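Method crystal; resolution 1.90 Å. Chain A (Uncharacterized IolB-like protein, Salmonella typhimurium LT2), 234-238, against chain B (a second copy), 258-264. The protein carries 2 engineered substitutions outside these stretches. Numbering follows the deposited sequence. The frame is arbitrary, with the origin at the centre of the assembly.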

# COMPACT_ATOMS: atom_id res chain seq x y z
N ILE A 234 11.54 -5.96 23.59
CA ILE A 234 12.89 -6.10 23.10
C ILE A 234 13.91 -6.01 24.24
O ILE A 234 13.82 -5.11 25.08
CB ILE A 234 13.13 -4.91 22.06
CG1 ILE A 234 12.17 -5.07 20.85
CG2 ILE A 234 14.54 -4.77 21.61
CD1 ILE A 234 12.34 -6.33 20.07
N ALA A 235 14.84 -6.96 24.27
CA ALA A 235 15.93 -6.99 25.27
C ALA A 235 16.56 -5.59 25.45
O ALA A 235 16.93 -4.91 24.48
CB ALA A 235 17.00 -8.01 24.90
N GLY A 236 16.70 -5.17 26.71
CA GLY A 236 17.26 -3.86 27.05
C GLY A 236 16.26 -2.75 27.27
O GLY A 236 16.57 -1.76 27.93
N TYR A 237 15.04 -2.92 26.75
CA TYR A 237 14.00 -1.89 26.86
C TYR A 237 12.72 -2.34 27.55
O TYR A 237 11.88 -3.05 26.97
CB TYR A 237 13.66 -1.32 25.48
CG TYR A 237 14.85 -0.65 24.85
CD1 TYR A 237 15.33 0.56 25.36
CD2 TYR A 237 15.50 -1.20 23.74
CE1 TYR A 237 16.42 1.18 24.80
CE2 TYR A 237 16.63 -0.57 23.18
CZ TYR A 237 17.07 0.60 23.72
OH TYR A 237 18.16 1.24 23.15
N ASP A 238 12.62 -1.93 28.80
CA ASP A 238 11.41 -2.14 29.59
C ASP A 238 10.25 -1.30 28.98
O ASP A 238 10.45 -0.20 28.42
CB ASP A 238 11.60 -1.80 31.07
CG ASP A 238 12.48 -2.77 31.81
OD1 ASP A 238 12.61 -3.96 31.46
OD2 ASP A 238 13.06 -2.29 32.79
N GLU B 258 23.40 2.93 16.30
CA GLU B 258 24.06 3.59 17.41
C GLU B 258 23.22 3.70 18.68
O GLU B 258 23.76 3.56 19.78
CB GLU B 258 24.61 4.98 16.97
CG GLU B 258 25.33 5.81 18.08
CD GLU B 258 26.59 5.15 18.72
OE1 GLU B 258 27.17 4.20 18.13
OE2 GLU B 258 27.01 5.62 19.82
N ASN B 259 21.90 3.86 18.52
CA ASN B 259 20.99 3.99 19.69
C ASN B 259 20.95 2.78 20.64
O ASN B 259 20.64 2.93 21.82
CB ASN B 259 19.56 4.35 19.22
CG ASN B 259 19.37 5.87 19.03
OD1 ASN B 259 20.28 6.66 19.26
ND2 ASN B 259 18.17 6.27 18.66
N HIS B 260 21.25 1.61 20.10
CA HIS B 260 21.17 0.34 20.85
C HIS B 260 22.52 -0.36 21.09
O HIS B 260 22.55 -1.42 21.72
CB HIS B 260 20.22 -0.60 20.10
CG HIS B 260 18.96 0.07 19.68
ND1 HIS B 260 18.18 0.83 20.54
CD2 HIS B 260 18.33 0.11 18.48
CE1 HIS B 260 17.14 1.31 19.88
NE2 HIS B 260 17.21 0.89 18.63
N ALA B 261 23.62 0.24 20.60
CA ALA B 261 24.97 -0.35 20.73
C ALA B 261 25.36 -0.59 22.21
O ALA B 261 26.04 -1.58 22.47
CB ALA B 261 26.02 0.50 19.98
N TRP B 262 24.88 0.25 23.15
CA TRP B 262 25.11 0.10 24.62
C TRP B 262 24.71 -1.27 25.19
O TRP B 262 25.14 -1.63 26.28
CB TRP B 262 24.38 1.20 25.48
CG TRP B 262 22.84 1.01 25.44
CD1 TRP B 262 21.98 1.48 24.48
CD2 TRP B 262 22.01 0.27 26.38
NE1 TRP B 262 20.69 1.09 24.76
CE2 TRP B 262 20.68 0.34 25.90
CE3 TRP B 262 22.26 -0.44 27.56
CZ2 TRP B 262 19.60 -0.28 26.57
CZ3 TRP B 262 21.19 -1.05 28.22
CH2 TRP B 262 19.88 -0.96 27.72
N ILE B 263 23.82 -1.99 24.49
CA ILE B 263 23.36 -3.32 24.93
C ILE B 263 24.51 -4.35 24.85
O ILE B 263 24.48 -5.35 25.54
CB ILE B 263 22.06 -3.74 24.17
CG1 ILE B 263 20.92 -2.75 24.54
CG2 ILE B 263 21.68 -5.23 24.43
CD1 ILE B 263 19.58 -2.96 23.78
N ASN B 264 25.50 -4.09 23.99
CA ASN B 264 26.75 -4.88 23.96
C ASN B 264 27.68 -4.64 25.17
O ASN B 264 28.34 -5.58 25.60
CB ASN B 264 27.55 -4.59 22.70
CG ASN B 264 26.87 -5.07 21.49
OD1 ASN B 264 26.39 -6.21 21.45
ND2 ASN B 264 26.80 -4.21 20.48

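The contact joins a tight turn of chain A to a short loop segment of chain B. Residues I234(A) to Y237(A) form a type II beta turn, closed by a hydrogen bond from Y237(A) N to I234(A) O at 3.0 Å. In chain B, 261-264 adopt helical backbone angles without the regular helical bonding; I263(B) N donates to H260(B) O at 3.1 Å and N264(B) N to A261(B) O at 3.0 Å. The two backbones come nearest at G236(A) and I263(B), whose CA atoms lie 6.5 Å apart. No backbone-to-backbone hydrogen bond links the stretches, so both hydrogen bonds between them are made by side chains, while the turn backbone of chain A adds van der Waals contact; 247 Å² of surface is buried between the two.

The polar part of the contact converges on one atom, the hydroxyl of Y237(A). The CA-to-CB bond of this residue points sideways, but with chi1 in the m well its ring reaches chain B. There Y237(A) OH hydrogen-bonds H260(B) ND1 at 2.6 Å, a short bond in which either atom could be the donor. Y237(A) OH also accepts a hydrogen bond from W262(B) NE1 at 3.0 Å, with a nearly straight N-H...O angle of 164°. The hydroxyl lies near the plane of both the imidazole and the indole, as expected for ring nitrogens, whose N-H bonds and lone pairs lie in the ring plane. The carbonyl oxygen of N259(B) is also close, with Y237(A) OH 3.3 Å from N259(B) O, but the angle is too poor for a hydrogen bond.

Aromatic packing accompanies these bonds. The edge of W262(B) is directed toward the face of Y237(A) in an offset edge-to-face arrangement, with the six-membered ring centroids 5.7 Å apart and the planes at 80°. The Y237(A) and H260(B) rings meet obliquely, their centroids separated by 5.3 Å.

I263(B) supplies an apolar contact. Its CA-to-CB bond points toward chain A, and with chi2 extended (t), I263(B) CD1 lies 3.8 Å from Y237(A) CE2. I263(B) CD1 also packs against the turn in van der Waals contact, 3.4 Å from A235(A) O and 4.1 Å from G236(A) CA.

Glycine suits this position on two counts. With phi/psi of 95/-20, a CB on G236(A) would be jammed against the preceding carbonyl oxygen; it would also fall 2.6 Å from I263(B) CD1, a clash, and tightly against the indole. Without one, the turn fits beside both side chains, and G236(A) O lies 3.4 Å from W262(B) CH2 at the indole edge.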